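Local coordinates for putative translation initiation inhibitor (Salmonella typhimurium, PDB 3GTZ), which is of unproven function but probably forms trimers of the RutC (YjgF/YER057c/UK114) type and may bind small metabolites in clefts between its subunits, at the interface of chains A and B. Numbering follows the deposited sequence. Chains: chain A/B, Putative translation initiation inhibitor.

The interface of chains A and B. Residues chain A 93-95; chain B 15-17, 25-27.
The start of strand 93-98 of chain A, at A:Val93, lies against two segments of chain B, strand 23-28 around B:Trp25 to B:Thr27 and the stretch B:Ser15 to B:Val17, with the side chain of A:Val93 and CB of A:Cys95 directed towards chain B in the usual alternation of an extended strand. This subunit contact belongs to a protein of the YjgF/YER057c/UK114 family, whose members typically form trimers, in line with the three copies in the deposited assembly.

A:Val93 rests against both chain B segments and spreads its methyls along strand 23-28. CG1, anti to the backbone N (chi1 179°), points towards B:Thr27 and comes 3.4 Å from its hydroxyl OG1. The same methyl also approaches the backbone N of B:Thr27, at 3.6 Å. The other branch, CG2, meets the peptide carbonyl of B:Trp25, 3.6 Å from its O. It also touches the side chain of that tryptophan at CB, 4.0 Å away, while the indole is directed away from the valine. From the other segment, the carbonyl O of B:Ser15 lies 3.8 Å from CA of A:Val93.

On B:Thr27, OG1 is turned beside its own backbone N (chi1 -48°) and towards chain A. There it sits 3.6 Å from the carbonyl O of A:Arg94, a separation too long to count as a hydrogen bond. A:Cys95 adds its CB at 3.7 Å from the same OG1, making this hydroxyl a meeting point for all three chain A residues. The guanidinium of A:Arg94 leads away from B:Thr27; by family resemblance this arginine could be the one that binds ligand carboxylates in the intersubunit cleft.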
loop_
_atom_site.group_PDB
_atom_site.type_symbol
_atom_site.label_atom_id
_atom_site.label_comp_id
_atom_site.label_asym_id
_atom_site.label_seq_id
_atom_site.Cartn_x
_atom_site.Cartn_y
_atom_site.Cartn_z
ATOM N N VAL A 93 -12.293 -3.295 -0.795
ATOM C CA VAL A 93 -11.307 -4.360 -0.588
ATOM C C VAL A 93 -10.619 -4.077 0.730
ATOM O O VAL A 93 -10.347 -2.945 1.070
ATOM C CB VAL A 93 -10.256 -4.451 -1.730
ATOM C CG1 VAL A 93 -9.231 -5.552 -1.450
ATOM C CG2 VAL A 93 -10.933 -4.742 -3.035
ATOM N N ARG A 94 -10.405 -5.114 1.512
ATOM C CA ARG A 94 -9.872 -4.952 2.845
ATOM C C ARG A 94 -8.741 -5.910 3.040
ATOM O O ARG A 94 -8.721 -7.008 2.497
ATOM C CB ARG A 94 -10.940 -5.199 3.919
ATOM C CG ARG A 94 -10.352 -5.281 5.331
ATOM C CD ARG A 94 -11.275 -4.778 6.360
ATOM N NE ARG A 94 -12.092 -5.824 6.934
ATOM C CZ ARG A 94 -11.804 -6.484 8.047
ATOM N NH1 ARG A 94 -10.696 -6.240 8.713
ATOM N NH2 ARG A 94 -12.633 -7.429 8.481
ATOM N N CYS A 95 -7.815 -5.493 3.870
ATOM C CA CYS A 95 -6.615 -6.216 4.048
ATOM C C CYS A 95 -6.061 -5.807 5.429
ATOM O O CYS A 95 -5.852 -4.618 5.699
ATOM C CB CYS A 95 -5.746 -5.804 2.870
ATOM S SG CYS A 95 -4.092 -5.990 3.115
ATOM N N SER B 15 -15.810 -6.468 0.102
ATOM C CA SER B 15 -15.935 -6.795 -1.322
ATOM C C SER B 15 -14.672 -7.550 -1.781
ATOM O O SER B 15 -13.567 -7.308 -1.272
ATOM C CB SER B 15 -16.080 -5.538 -2.160
ATOM O OG SER B 15 -17.352 -4.935 -2.025
ATOM N N ASP B 16 -14.814 -8.450 -2.746
ATOM C CA ASP B 16 -13.646 -9.207 -3.234
ATOM C C ASP B 16 -12.811 -8.415 -4.276
ATOM O O ASP B 16 -11.580 -8.451 -4.216
ATOM C CB ASP B 16 -14.099 -10.537 -3.833
ATOM C CG ASP B 16 -12.963 -11.513 -4.024
ATOM O OD1 ASP B 16 -12.173 -11.714 -3.055
ATOM O OD2 ASP B 16 -12.902 -12.106 -5.146
ATOM N N VAL B 17 -13.492 -7.721 -5.195
ATOM C CA VAL B 17 -12.879 -6.890 -6.220
ATOM C C VAL B 17 -13.613 -5.557 -6.347
ATOM O O VAL B 17 -14.840 -5.515 -6.197
ATOM C CB VAL B 17 -12.970 -7.544 -7.572
ATOM C CG1 VAL B 17 -12.112 -6.798 -8.579
ATOM C CG2 VAL B 17 -12.612 -9.051 -7.444
ATOM N N TRP B 25 -8.777 -3.045 -7.787
ATOM C CA TRP B 25 -8.131 -3.440 -6.520
ATOM C C TRP B 25 -8.556 -4.858 -6.138
ATOM O O TRP B 25 -9.702 -5.231 -6.367
ATOM C CB TRP B 25 -8.568 -2.481 -5.405
ATOM C CG TRP B 25 -7.916 -1.135 -5.492
ATOM C CD1 TRP B 25 -6.771 -0.757 -4.844
ATOM C CD2 TRP B 25 -8.329 -0.006 -6.264
ATOM N NE1 TRP B 25 -6.452 0.537 -5.164
ATOM C CE2 TRP B 25 -7.383 1.024 -6.039
ATOM C CE3 TRP B 25 -9.391 0.240 -7.116
ATOM C CZ2 TRP B 25 -7.466 2.275 -6.639
ATOM C CZ3 TRP B 25 -9.487 1.500 -7.730
ATOM C CH2 TRP B 25 -8.515 2.499 -7.484
ATOM N N TYR B 26 -7.658 -5.621 -5.522
ATOM C CA TYR B 26 -7.942 -6.973 -5.067
ATOM C C TYR B 26 -6.860 -7.429 -4.113
ATOM O O TYR B 26 -5.711 -7.166 -4.370
ATOM C CB TYR B 26 -7.966 -7.911 -6.279
ATOM C CG TYR B 26 -8.095 -9.391 -5.977
ATOM C CD1 TYR B 26 -9.323 -9.936 -5.604
ATOM C CD2 TYR B 26 -7.019 -10.253 -6.122
ATOM C CE1 TYR B 26 -9.477 -11.307 -5.334
ATOM C CE2 TYR B 26 -7.150 -11.627 -5.854
ATOM C CZ TYR B 26 -8.390 -12.145 -5.460
ATOM O OH TYR B 26 -8.558 -13.489 -5.187
ATOM N N THR B 27 -7.226 -8.104 -3.024
ATOM C CA THR B 27 -6.288 -8.916 -2.240
ATOM C C THR B 27 -6.477 -10.413 -2.500
ATOM O O THR B 27 -7.572 -10.907 -2.402
ATOM C CB THR B 27 -6.502 -8.774 -0.746
ATOM O OG1 THR B 27 -6.596 -7.401 -0.399
ATOM C CG2 THR B 27 -5.325 -9.421 0.023
#